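Local coordinates for protein Pbp related beta-lactamase (Pyrococcus abyssi, PDB 2QMI) that is an octameric, self-compartmentalizing archaeal peptidase related to penicillin-binding proteins and class C-type beta-lactamases, probably cleaving its substrates through a serine nucleophile, at residues G76-D81 against V99-L104; R93-P98 against K148-K153; L105-G110 against E156-L161; P112-A117 against L161-V166. All blocks are in the same frame, centred on the assembly; numbering follows the deposited sequence.

Contact 1 (G76-D81 against V99-L104)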
loop_
_atom_site.group_PDB
_atom_site.type_symbol
_atom_site.label_atom_id
_atom_site.label_comp_id
_atom_site.label_asym_id
_atom_site.label_seq_id
_atom_site.Cartn_x
_atom_site.Cartn_y
_atom_site.Cartn_z
ATOM N N GLY A 76 49.211 -24.943 39.953
ATOM C CA GLY A 76 49.843 -23.767 40.523
ATOM C C GLY A 76 49.965 -22.582 39.583
ATOM O O GLY A 76 50.533 -21.559 39.954
ATOM N N GLY A 77 49.434 -22.717 38.370
ATOM C CA GLY A 77 49.497 -21.644 37.395
ATOM C C GLY A 77 48.974 -20.319 37.920
ATOM O O GLY A 77 49.412 -19.259 37.482
ATOM N N LEU A 78 48.024 -20.374 38.851
ATOM C CA LEU A 78 47.467 -19.161 39.427
ATOM C C LEU A 78 46.554 -19.489 40.597
ATOM O O LEU A 78 46.439 -20.642 41.002
ATOM C CB LEU A 78 46.686 -18.369 38.367
ATOM C CG LEU A 78 45.177 -18.554 38.160
ATOM C CD1 LEU A 78 44.693 -17.468 37.204
ATOM C CD2 LEU A 78 44.853 -19.928 37.610
ATOM N N SER A 79 45.910 -18.460 41.137
ATOM C CA SER A 79 44.998 -18.619 42.263
ATOM C C SER A 79 43.607 -18.090 41.884
ATOM O O SER A 79 43.489 -17.134 41.120
ATOM C CB SER A 79 45.540 -17.859 43.482
ATOM O OG SER A 79 44.667 -17.989 44.597
ATOM N N LEU A 80 42.560 -18.721 42.411
ATOM C CA LEU A 80 41.191 -18.309 42.123
ATOM C C LEU A 80 40.868 -16.954 42.752
ATOM O O LEU A 80 39.925 -16.288 42.340
ATOM C CB LEU A 80 40.198 -19.347 42.649
ATOM C CG LEU A 80 40.218 -20.745 42.031
ATOM C CD1 LEU A 80 39.195 -21.624 42.743
ATOM C CD2 LEU A 80 39.909 -20.662 40.529
ATOM N N ASP A 81 41.649 -16.556 43.749
ATOM C CA ASP A 81 41.429 -15.284 44.428
ATOM C C ASP A 81 42.250 -14.123 43.852
ATOM O O ASP A 81 42.153 -13.001 44.344
ATOM C CB ASP A 81 41.730 -15.427 45.925
ATOM C CG ASP A 81 40.751 -16.345 46.633
ATOM O OD1 ASP A 81 39.579 -15.940 46.810
ATOM O OD2 ASP A 81 41.145 -17.477 47.006
ATOM N N VAL A 99 38.327 -7.352 41.317
ATOM C CA VAL A 99 37.542 -8.432 40.729
ATOM C C VAL A 99 38.514 -9.605 40.594
ATOM O O VAL A 99 39.606 -9.449 40.041
ATOM C CB VAL A 99 37.007 -8.054 39.323
ATOM C CG1 VAL A 99 36.427 -9.282 38.642
ATOM C CG2 VAL A 99 35.951 -6.964 39.434
ATOM N N THR A 100 38.126 -10.774 41.099
ATOM C CA THR A 100 38.996 -11.953 41.048
ATOM C C THR A 100 38.559 -12.982 40.011
ATOM O O THR A 100 37.454 -12.897 39.468
ATOM C CB THR A 100 39.034 -12.667 42.401
ATOM O OG1 THR A 100 37.745 -13.229 42.667
ATOM C CG2 THR A 100 39.407 -11.695 43.515
ATOM N N VAL A 101 39.426 -13.961 39.756
ATOM C CA VAL A 101 39.133 -15.027 38.799
ATOM C C VAL A 101 37.853 -15.748 39.227
ATOM O O VAL A 101 37.090 -16.247 38.397
ATOM C CB VAL A 101 40.280 -16.067 38.738
ATOM C CG1 VAL A 101 39.942 -17.155 37.724
ATOM C CG2 VAL A 101 41.588 -15.383 38.365
ATOM N N HIS A 102 37.639 -15.798 40.538
ATOM C CA HIS A 102 36.468 -16.432 41.118
ATOM C C HIS A 102 35.228 -15.628 40.762
ATOM O O HIS A 102 34.205 -16.197 40.382
ATOM C CB HIS A 102 36.610 -16.503 42.641
ATOM C CG HIS A 102 35.368 -16.951 43.343
ATOM N ND1 HIS A 102 34.918 -18.253 43.299
ATOM C CD2 HIS A 102 34.472 -16.265 44.091
ATOM C CE1 HIS A 102 33.798 -18.348 43.993
ATOM N NE2 HIS A 102 33.505 -17.158 44.483
ATOM N N HIS A 103 35.319 -14.306 40.900
ATOM C CA HIS A 103 34.196 -13.430 40.578
ATOM C C HIS A 103 33.741 -13.632 39.128
ATOM O O HIS A 103 32.544 -13.751 38.861
ATOM C CB HIS A 103 34.567 -11.954 40.789
ATOM C CG HIS A 103 34.834 -11.587 42.219
ATOM N ND1 HIS A 103 34.039 -12.012 43.262
ATOM C CD2 HIS A 103 35.794 -10.810 42.773
ATOM C CE1 HIS A 103 34.499 -11.516 44.397
ATOM N NE2 HIS A 103 35.563 -10.782 44.129
ATOM N N LEU A 104 34.692 -13.667 38.198
ATOM C CA LEU A 104 34.368 -13.851 36.783
ATOM C C LEU A 104 33.693 -15.195 36.528
ATOM O O LEU A 104 32.736 -15.284 35.767
ATOM C CB LEU A 104 35.631 -13.753 35.918
ATOM C CG LEU A 104 36.413 -12.435 35.872
ATOM C CD1 LEU A 104 37.606 -12.591 34.928
ATOM C CD2 LEU A 104 35.510 -11.307 35.408
HETATM O O HOH W 1 37.883 -14.282 45.362
#

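Contact 2 (R93-P98 against K148-K153)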
loop_
_atom_site.group_PDB
_atom_site.type_symbol
_atom_site.label_atom_id
_atom_site.label_comp_id
_atom_site.label_asym_id
_atom_site.label_seq_id
_atom_site.Cartn_x
_atom_site.Cartn_y
_atom_site.Cartn_z
ATOM N N ARG A 93 38.538 -2.729 39.338
ATOM C CA ARG A 93 38.606 -2.578 40.787
ATOM C C ARG A 93 37.502 -1.600 41.176
ATOM O O ARG A 93 37.752 -0.588 41.829
ATOM C CB ARG A 93 39.984 -2.022 41.190
ATOM C CG ARG A 93 40.316 -2.133 42.681
ATOM C CD ARG A 93 41.625 -1.416 43.050
ATOM N NE ARG A 93 42.806 -1.996 42.409
ATOM C CZ ARG A 93 43.357 -3.157 42.749
ATOM N NH1 ARG A 93 42.847 -3.881 43.735
ATOM N NH2 ARG A 93 44.418 -3.604 42.097
ATOM N N PRO A 94 36.253 -1.898 40.786
ATOM C CA PRO A 94 35.131 -1.009 41.107
ATOM C C PRO A 94 34.938 -0.795 42.607
ATOM O O PRO A 94 35.061 -1.728 43.395
ATOM C CB PRO A 94 33.945 -1.717 40.462
ATOM C CG PRO A 94 34.310 -3.168 40.640
ATOM C CD PRO A 94 35.767 -3.168 40.221
ATOM N N PHE A 95 34.636 0.438 42.994
ATOM C CA PHE A 95 34.429 0.757 44.403
ATOM C C PHE A 95 35.639 0.348 45.237
ATOM O O PHE A 95 35.503 -0.082 46.382
ATOM C CB PHE A 95 33.166 0.053 44.920
ATOM C CG PHE A 95 31.929 0.390 44.138
ATOM C CD1 PHE A 95 31.420 1.691 44.141
ATOM C CD2 PHE A 95 31.293 -0.580 43.365
ATOM C CE1 PHE A 95 30.294 2.025 43.380
ATOM C CE2 PHE A 95 30.163 -0.262 42.596
ATOM C CZ PHE A 95 29.662 1.046 42.602
ATOM N N GLY A 96 36.822 0.469 44.643
ATOM C CA GLY A 96 38.047 0.133 45.342
ATOM C C GLY A 96 38.344 -1.331 45.631
ATOM O O GLY A 96 39.419 -1.638 46.142
ATOM N N GLU A 97 37.413 -2.228 45.323
ATOM C CA GLU A 97 37.615 -3.657 45.565
ATOM C C GLU A 97 37.898 -4.416 44.262
ATOM O O GLU A 97 37.181 -4.265 43.273
ATOM C CB GLU A 97 36.380 -4.260 46.250
ATOM C CG GLU A 97 36.192 -3.873 47.717
ATOM C CD GLU A 97 37.368 -4.309 48.585
ATOM O OE1 GLU A 97 37.927 -5.396 48.316
ATOM O OE2 GLU A 97 37.726 -3.570 49.537
ATOM N N PRO A 98 38.949 -5.255 44.254
ATOM C CA PRO A 98 39.357 -6.052 43.089
ATOM C C PRO A 98 38.446 -7.200 42.636
ATOM O O PRO A 98 37.876 -7.927 43.449
ATOM C CB PRO A 98 40.736 -6.563 43.497
ATOM C CG PRO A 98 40.600 -6.709 44.990
ATOM C CD PRO A 98 39.915 -5.415 45.354
ATOM N N LYS A 148 33.479 1.199 35.038
ATOM C CA LYS A 148 32.544 2.300 35.284
ATOM C C LYS A 148 31.088 1.855 35.177
ATOM O O LYS A 148 30.170 2.613 35.502
ATOM C CB LYS A 148 32.755 3.433 34.274
ATOM C CG LYS A 148 34.119 4.074 34.272
ATOM C CD LYS A 148 34.091 5.340 33.415
ATOM C CE LYS A 148 35.464 5.975 33.284
ATOM N NZ LYS A 148 36.352 5.192 32.375
ATOM N N TRP A 149 30.886 0.630 34.711
ATOM C CA TRP A 149 29.554 0.076 34.521
ATOM C C TRP A 149 29.029 -0.644 35.771
ATOM O O TRP A 149 27.818 -0.806 35.936
ATOM C CB TRP A 149 29.598 -0.885 33.334
ATOM C CG TRP A 149 28.270 -1.265 32.764
ATOM C CD1 TRP A 149 27.754 -2.524 32.673
ATOM C CD2 TRP A 149 27.327 -0.396 32.119
ATOM N NE1 TRP A 149 26.554 -2.498 32.005
ATOM C CE2 TRP A 149 26.268 -1.203 31.655
ATOM C CE3 TRP A 149 27.279 0.987 31.884
ATOM C CZ2 TRP A 149 25.166 -0.674 30.970
ATOM C CZ3 TRP A 149 26.183 1.512 31.202
ATOM C CH2 TRP A 149 25.143 0.681 30.754
ATOM N N ALA A 150 29.946 -1.062 36.643
ATOM C CA ALA A 150 29.606 -1.780 37.873
ATOM C C ALA A 150 28.504 -1.094 38.681
ATOM O O ALA A 150 28.373 0.131 38.657
ATOM C CB ALA A 150 30.850 -1.947 38.731
ATOM N N VAL A 151 27.715 -1.893 39.394
ATOM C CA VAL A 151 26.624 -1.374 40.212
ATOM C C VAL A 151 26.709 -1.894 41.646
ATOM O O VAL A 151 26.099 -1.329 42.552
ATOM C CB VAL A 151 25.264 -1.757 39.621
ATOM C CG1 VAL A 151 25.111 -1.132 38.248
ATOM C CG2 VAL A 151 25.145 -3.277 39.532
ATOM N N ALA A 152 27.468 -2.969 41.848
ATOM C CA ALA A 152 27.645 -3.537 43.184
ATOM C C ALA A 152 29.104 -3.966 43.349
ATOM O O ALA A 152 29.845 -4.044 42.369
ATOM C CB ALA A 152 26.712 -4.742 43.378
ATOM N N LYS A 153 29.514 -4.236 44.588
ATOM C CA LYS A 153 30.882 -4.678 44.858
ATOM C C LYS A 153 31.025 -6.116 44.393
ATOM O O LYS A 153 30.052 -6.860 44.362
ATOM C CB LYS A 153 31.199 -4.621 46.359
ATOM C CG LYS A 153 31.316 -3.221 46.930
ATOM C CD LYS A 153 31.566 -3.246 48.430
ATOM C CE LYS A 153 31.511 -1.836 49.010
ATOM N NZ LYS A 153 31.583 -1.830 50.508
#

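Contact 3 (L105-G110 against E156-L161)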
loop_
_atom_site.group_PDB
_atom_site.type_symbol
_atom_site.label_atom_id
_atom_site.label_comp_id
_atom_site.label_asym_id
_atom_site.label_seq_id
_atom_site.Cartn_x
_atom_site.Cartn_y
_atom_site.Cartn_z
ATOM N N LEU A 105 34.208 -16.242 37.160
ATOM C CA LEU A 105 33.650 -17.584 37.002
ATOM C C LEU A 105 32.199 -17.644 37.468
ATOM O O LEU A 105 31.386 -18.375 36.901
ATOM C CB LEU A 105 34.469 -18.592 37.814
ATOM C CG LEU A 105 35.874 -18.966 37.343
ATOM C CD1 LEU A 105 36.604 -19.713 38.459
ATOM C CD2 LEU A 105 35.778 -19.818 36.081
ATOM N N THR A 106 31.886 -16.871 38.504
ATOM C CA THR A 106 30.550 -16.848 39.079
ATOM C C THR A 106 29.651 -15.706 38.606
ATOM O O THR A 106 28.525 -15.568 39.084
ATOM C CB THR A 106 30.634 -16.794 40.622
ATOM O OG1 THR A 106 31.421 -15.665 41.015
ATOM C CG2 THR A 106 31.272 -18.060 41.169
ATOM N N HIS A 107 30.131 -14.898 37.664
ATOM C CA HIS A 107 29.353 -13.769 37.169
ATOM C C HIS A 107 28.967 -12.882 38.339
ATOM O O HIS A 107 27.825 -12.433 38.427
ATOM C CB HIS A 107 28.074 -14.241 36.476
ATOM C CG HIS A 107 28.312 -15.109 35.283
ATOM N ND1 HIS A 107 28.847 -14.630 34.107
ATOM C CD2 HIS A 107 28.077 -16.426 35.082
ATOM C CE1 HIS A 107 28.931 -15.617 33.232
ATOM N NE2 HIS A 107 28.471 -16.717 33.799
ATOM N N SER A 108 29.917 -12.645 39.242
ATOM C CA SER A 108 29.674 -11.806 40.414
ATOM C C SER A 108 30.588 -10.576 40.509
ATOM O O SER A 108 30.685 -9.957 41.572
ATOM C CB SER A 108 29.803 -12.641 41.702
ATOM O OG SER A 108 31.131 -13.068 41.932
ATOM N N SER A 109 31.247 -10.215 39.407
ATOM C CA SER A 109 32.139 -9.058 39.407
ATOM C C SER A 109 31.439 -7.783 39.882
ATOM O O SER A 109 32.084 -6.852 40.376
ATOM C CB SER A 109 32.716 -8.820 38.009
ATOM O OG SER A 109 31.709 -8.452 37.087
ATOM N N GLY A 110 30.117 -7.749 39.731
ATOM C CA GLY A 110 29.351 -6.585 40.139
ATOM C C GLY A 110 29.031 -5.712 38.944
ATOM O O GLY A 110 28.324 -4.713 39.053
ATOM N N GLU A 156 28.800 -9.567 45.417
ATOM C CA GLU A 156 27.518 -9.297 46.057
ATOM C C GLU A 156 26.315 -9.686 45.196
ATOM O O GLU A 156 25.281 -10.084 45.733
ATOM C CB GLU A 156 27.414 -7.814 46.460
ATOM C CG GLU A 156 28.542 -7.339 47.393
ATOM C CD GLU A 156 28.286 -5.968 48.014
ATOM O OE1 GLU A 156 27.735 -5.086 47.319
ATOM O OE2 GLU A 156 28.651 -5.768 49.201
ATOM N N ARG A 157 26.434 -9.585 43.871
ATOM C CA ARG A 157 25.309 -9.929 42.997
ATOM C C ARG A 157 25.667 -10.690 41.725
ATOM O O ARG A 157 26.806 -10.665 41.264
ATOM C CB ARG A 157 24.515 -8.665 42.621
ATOM C CG ARG A 157 23.695 -8.099 43.770
ATOM C CD ARG A 157 22.897 -6.880 43.356
ATOM N NE ARG A 157 21.908 -7.169 42.325
ATOM C CZ ARG A 157 21.025 -6.277 41.876
ATOM N NH1 ARG A 157 21.015 -5.046 42.379
ATOM N NH2 ARG A 157 20.160 -6.609 40.919
ATOM N N PHE A 158 24.665 -11.361 41.161
ATOM C CA PHE A 158 24.833 -12.151 39.951
ATOM C C PHE A 158 24.294 -11.448 38.704
ATOM O O PHE A 158 23.127 -11.074 38.641
ATOM C CB PHE A 158 24.130 -13.507 40.121
ATOM C CG PHE A 158 24.247 -14.420 38.922
ATOM C CD1 PHE A 158 25.367 -15.225 38.748
ATOM C CD2 PHE A 158 23.240 -14.459 37.958
ATOM C CE1 PHE A 158 25.486 -16.054 37.634
ATOM C CE2 PHE A 158 23.353 -15.290 36.833
ATOM C CZ PHE A 158 24.481 -16.086 36.675
ATOM N N PHE A 159 25.162 -11.254 37.722
ATOM C CA PHE A 159 24.787 -10.651 36.449
ATOM C C PHE A 159 25.513 -11.494 35.405
ATOM O O PHE A 159 26.738 -11.522 35.383
ATOM C CB PHE A 159 25.267 -9.190 36.347
ATOM C CG PHE A 159 24.519 -8.224 37.232
ATOM C CD1 PHE A 159 23.184 -7.913 36.984
ATOM C CD2 PHE A 159 25.156 -7.611 38.314
ATOM C CE1 PHE A 159 22.496 -7.013 37.796
ATOM C CE2 PHE A 159 24.469 -6.702 39.136
ATOM C CZ PHE A 159 23.139 -6.408 38.873
ATOM N N TYR A 160 24.765 -12.196 34.560
ATOM C CA TYR A 160 25.373 -13.023 33.528
ATOM C C TYR A 160 26.173 -12.111 32.603
ATOM O O TYR A 160 25.614 -11.262 31.905
ATOM C CB TYR A 160 24.298 -13.763 32.739
ATOM C CG TYR A 160 24.818 -14.899 31.881
ATOM C CD1 TYR A 160 25.248 -16.090 32.454
ATOM C CD2 TYR A 160 24.854 -14.784 30.496
ATOM C CE1 TYR A 160 25.696 -17.142 31.666
ATOM C CE2 TYR A 160 25.303 -15.823 29.700
ATOM C CZ TYR A 160 25.720 -17.000 30.288
ATOM O OH TYR A 160 26.148 -18.038 29.492
ATOM N N LEU A 161 27.489 -12.285 32.614
ATOM C CA LEU A 161 28.381 -11.457 31.812
ATOM C C LEU A 161 29.253 -12.278 30.864
ATOM O O LEU A 161 30.201 -12.934 31.302
ATOM C CB LEU A 161 29.275 -10.645 32.745
ATOM C CG LEU A 161 30.274 -9.662 32.135
ATOM C CD1 LEU A 161 29.523 -8.540 31.432
ATOM C CD2 LEU A 161 31.168 -9.106 33.234
HETATM O O HOH W 2 28.386 -8.087 42.678
#

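Contact 4 (P112-A117 against L161-V166)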
loop_
_atom_site.group_PDB
_atom_site.type_symbol
_atom_site.label_atom_id
_atom_site.label_comp_id
_atom_site.label_asym_id
_atom_site.label_seq_id
_atom_site.Cartn_x
_atom_site.Cartn_y
_atom_site.Cartn_z
ATOM N N PRO A 112 27.130 -5.301 35.527
ATOM C CA PRO A 112 26.045 -5.905 34.752
ATOM C C PRO A 112 26.485 -6.130 33.307
ATOM O O PRO A 112 27.475 -5.553 32.842
ATOM C CB PRO A 112 24.914 -4.896 34.893
ATOM C CG PRO A 112 25.642 -3.595 35.025
ATOM C CD PRO A 112 26.797 -3.926 35.937
ATOM N N SER A 113 25.743 -6.977 32.608
ATOM C CA SER A 113 26.057 -7.326 31.242
ATOM C C SER A 113 26.210 -6.175 30.270
ATOM O O SER A 113 25.523 -5.158 30.352
ATOM C CB SER A 113 25.001 -8.287 30.701
ATOM O OG SER A 113 25.102 -8.421 29.294
ATOM N N LEU A 114 27.144 -6.346 29.349
ATOM C CA LEU A 114 27.343 -5.377 28.296
ATOM C C LEU A 114 26.538 -6.115 27.221
ATOM O O LEU A 114 26.527 -7.340 27.198
ATOM C CB LEU A 114 28.831 -5.291 27.909
ATOM C CG LEU A 114 29.895 -5.251 29.024
ATOM C CD1 LEU A 114 31.287 -5.144 28.388
ATOM C CD2 LEU A 114 29.650 -4.081 29.971
ATOM N N GLY A 115 25.831 -5.413 26.356
ATOM C CA GLY A 115 25.067 -6.125 25.345
ATOM C C GLY A 115 25.951 -6.648 24.225
ATOM O O GLY A 115 25.481 -6.831 23.104
ATOM N N TYR A 116 27.222 -6.902 24.532
ATOM C CA TYR A 116 28.195 -7.369 23.546
ATOM C C TYR A 116 27.747 -8.525 22.645
ATOM O O TYR A 116 27.629 -8.349 21.436
ATOM C CB TYR A 116 29.532 -7.683 24.263
ATOM C CG TYR A 116 30.229 -8.976 23.871
ATOM C CD1 TYR A 116 30.503 -9.955 24.830
ATOM C CD2 TYR A 116 30.572 -9.242 22.541
ATOM C CE1 TYR A 116 31.091 -11.174 24.474
ATOM C CE2 TYR A 116 31.159 -10.454 22.177
ATOM C CZ TYR A 116 31.408 -11.415 23.147
ATOM O OH TYR A 116 31.935 -12.627 22.781
ATOM N N ALA A 117 27.495 -9.697 23.214
ATOM C CA ALA A 117 27.097 -10.842 22.405
ATOM C C ALA A 117 25.772 -10.602 21.685
ATOM O O ALA A 117 25.607 -11.005 20.533
ATOM C CB ALA A 117 27.015 -12.093 23.266
ATOM N N LEU A 161 27.489 -12.285 32.614
ATOM C CA LEU A 161 28.381 -11.457 31.812
ATOM C C LEU A 161 29.253 -12.278 30.864
ATOM O O LEU A 161 30.201 -12.934 31.302
ATOM C CB LEU A 161 29.275 -10.645 32.745
ATOM C CG LEU A 161 30.274 -9.662 32.135
ATOM C CD1 LEU A 161 29.523 -8.540 31.432
ATOM C CD2 LEU A 161 31.168 -9.106 33.234
ATOM N N ASN A 162 28.943 -12.233 29.569
ATOM C CA ASN A 162 29.731 -12.971 28.583
ATOM C C ASN A 162 31.166 -12.450 28.522
ATOM O O ASN A 162 32.104 -13.215 28.321
ATOM C CB ASN A 162 29.104 -12.873 27.194
ATOM C CG ASN A 162 27.913 -13.803 27.020
ATOM O OD1 ASN A 162 28.000 -15.006 27.285
ATOM N ND2 ASN A 162 26.796 -13.249 26.558
ATOM N N THR A 163 31.330 -11.144 28.687
ATOM C CA THR A 163 32.656 -10.536 28.666
ATOM C C THR A 163 33.489 -11.131 29.809
ATOM O O THR A 163 34.720 -11.112 29.773
ATOM C CB THR A 163 32.560 -8.997 28.827
ATOM O OG1 THR A 163 31.843 -8.443 27.713
ATOM C CG2 THR A 163 33.946 -8.371 28.898
ATOM N N GLY A 164 32.807 -11.660 30.820
ATOM C CA GLY A 164 33.501 -12.273 31.933
ATOM C C GLY A 164 34.315 -13.480 31.485
ATOM O O GLY A 164 35.446 -13.663 31.934
ATOM N N TYR A 165 33.759 -14.304 30.601
ATOM C CA TYR A 165 34.489 -15.482 30.136
ATOM C C TYR A 165 35.441 -15.185 28.994
ATOM O O TYR A 165 36.302 -15.999 28.669
ATOM C CB TYR A 165 33.529 -16.618 29.765
ATOM C CG TYR A 165 33.133 -17.441 30.974
ATOM C CD1 TYR A 165 33.358 -18.814 31.016
ATOM C CD2 TYR A 165 32.573 -16.827 32.097
ATOM C CE1 TYR A 165 33.036 -19.563 32.154
ATOM C CE2 TYR A 165 32.250 -17.556 33.231
ATOM C CZ TYR A 165 32.485 -18.922 33.257
ATOM O OH TYR A 165 32.176 -19.628 34.389
ATOM N N VAL A 166 35.284 -14.016 28.385
ATOM C CA VAL A 166 36.197 -13.611 27.335
ATOM C C VAL A 166 37.508 -13.307 28.068
ATOM O O VAL A 166 38.594 -13.665 27.602
ATOM C CB VAL A 166 35.696 -12.346 26.604
ATOM C CG1 VAL A 166 36.815 -11.765 25.731
ATOM C CG2 VAL A 166 34.482 -12.699 25.745
HETATM O O HOH W 3 25.960 -11.144 29.223
HETATM O O HOH W 4 28.689 -9.039 28.144
HETATM O O HOH W 5 26.866 -10.364 25.928
#

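Contact 1 (G76-D81 against V99-L104)
Leu78 and Val101 meet where the loop after helix 61-74 packs against the capped N-terminus of helix 101-105, in the helical part of the penicillin-binding-protein fold. The two side chains reach toward each other tip to tip, Leu78 CD1 lying 3.9 Å from Val101 CG2. The same methyl of Val101 also faces the carbonyl of Ser79, whose hydroxyl takes a weak bond from the amide of Asp81. At Leu80 the backbone does most of the work: its O accepts from His102 N at 3.0 Å, with the donor in the carbonyl plane and an N-H...O angle of 131°, well short of straight. That oxygen also sits against His102 CB, at 3.3 Å. The Leu80 side chain turns to Ile69, Met70 and Val73 of helix 61-74 and makes a looser contact with Val101. The Asp81 carbonyl meets Thr100, the N-cap residue. With OG1 between the backbone N and the carbonyl carbon (chi1 67°), Thr100 accepts from His103 N and, weakly, from His102 N, so the amide of His102 is shared between the cap and the Leu80 carbonyl. The other branch, Thr100 CG2, rests 3.2 Å from Asp81 O. The Asp81 side chain, about 4 Å from a bound lutetium ion, reaches the cap through water: Asp81 OD1 accepts from a water molecule at 2.8 Å, which lies 2.9 Å from Thr100 OG1.

Contact 2 (R93-P98 against K148-K153)
Phe95, Lys153 and Ala150 bury the most surface where two surface loops of the penicillin-binding-protein-like domain meet, one leading into helix 101-105 and the other into helix 162-176. Phe95 lies across the backbone of the 148-153 loop. Its ring carbon CE2 is 3.8 Å from Ala152 O, which lies at the ring edge near its plane, and 3.9 Å from the carbonyl carbon of Val151. Its chi1 of -57° puts CG anti to the carbonyl carbon and beside the backbone N, in a residue whose own backbone has positive phi (55°). Lys153 adds the aliphatic part of its chain, with CG 4.3 Å from Phe95 CB. Its amino group is not paired with Glu97: NZ and OE2 of Glu97 are 6.5 Å apart, so any attraction between these opposite charges is probably weak. Ala150 presents its methyl to both neighbours, CB lying 3.6 Å from Pro94 CB and 4.3 Å from Phe95 CE2. The bond from Glu97 N to Pro94 O closes a turn that places the proline and the phenylalanine beside the opposing loop. Behind the contact, the carbonyl of Trp149 is bonded to Arg443 of a second subunit, while its indole makes a cation-pi contact with that arginine. Between the loops themselves, the adhesion is therefore mainly apolar and van der Waals, with a ring edge set against a carbonyl oxygen.

Contact 3 (L105-G110 against E156-L161)
The His107 imidazole packs against both Phe158 and Tyr160, which flank it on adjacent sides in an aromatic cluster; its side chain runs side by side with each and points the same way. Tyr160 CD1 lies over one face of the imidazole, offset toward its rim, 3.5 Å from His107 NE2, with the planes inclined at 37°. Tyr160 CA also makes a CH-pi contact over a face of the imidazole. Phe158 is turned almost perpendicular to it, the planes at 85°, and its CE1 rests 3.4 Å from His107 CB. The neighbouring ring carbon, Phe158 CD1, has Thr106 O at its edge, 3.2 Å away. Leu161 O lies at the edge of the imidazole, in its plane, 3.5 Å from His107 CE1.

The backbone sets this arrangement. Phe159 N donates to His107 O at 3.0 Å, nearly straight at 166°, and the same oxygen receives a CA-H...O contact from Phe158. Ser108 CA makes another such contact to Arg157 O, and a water accepts from Arg157 N and probably donates to Ser108 O. His107, the first residue to leave helical geometry after helix 101-105, has positive phi in a Schellman motif, and its side chain points toward the 156-161 loop.

Farther out, Tyr284 meets the histidine edge-to-face. Tyr160 OH is hydrogen-bonded to Ser59 and Lys62, a set that matches the SxxK serine and lysine with the tyrosine of a YxN motif. The cluster thus packs beside what is probably the active site, as in class C beta-lactamases and their penicillin-binding-protein relatives.

Contact 4 (P112-A117 against L161-V166)
Tyr116 and Asn162 carry the side-chain packing between the start of helix 116-124 and the first turn of helix 162-176. They cross at about a right angle, with ring and amide planes 87° apart, and Tyr116 CE1 lies 3.8 Å from Asn162 CB. The same ring carbon touches Val166 CG2, while Tyr116 CD1 lies 3.5 Å from Thr163 OG1, which is set anti to the carbonyl carbon (chi1 -63°). Leu114 packs across Thr163, its CD1 3.4 Å from Thr163 OG1, and Leu161 CD1 fills in against Ser113 CA and Leu114. The methyl of Ala117 rests on the amide end of Asn162, CB to ND2 3.5 Å.

The polar links between the segments pass through water. One water donates to Ser113 OG and accepts from Asn162 N, at the start of the helix. A second donates to Leu114 O and lies 3.2 Å from Thr163 OG1. The third receives the amides Ala117 N and Asn162 ND2, the latter at 3.0 Å, and donates to Leu114 O. Ser113 OG donates to that carbonyl too, at 2.8 Å but from above its plane, so Leu114 O gathers bonds from one hydroxyl and two waters.

Other polar ends are engaged elsewhere: Tyr116 OH with Asp234, and Asn162 OD1 with Lys62. Tyr442 of a second subunit packs on Ser113. With Tyr160, Asn162 would complete a YxN motif, and its bond to Lys62, the lysine of the probable SxxK motif, is as in serine penicillin-binding proteins and class C beta-lactamases, consistent with a place beside the active site.

All four contacts lie in the beta-lactamase family region, on the same side of the chain's centre and apart from the C-terminal barrel. Contact 1 closes before contacts 3 and 4 open but crosses contact 2, and the segments of contacts 2, 3 and 4 alternate along the chain, so 93-98, 105-110 and 112-117 in turn meet parts of 148-166, while 99-104 turns to 76-81. Contacts 3 and 4 are closest, with centres about 10 Å apart, and share Leu161; contacts 1 and 4 are about 18 Å apart. Helix 101-105 joins contact 1 to contact 3, and helix 162-176 begins in contact 4. Contacts 2, 3 and 4 also touch a second subunit, bringing the probable active-site region close to an octamer interface.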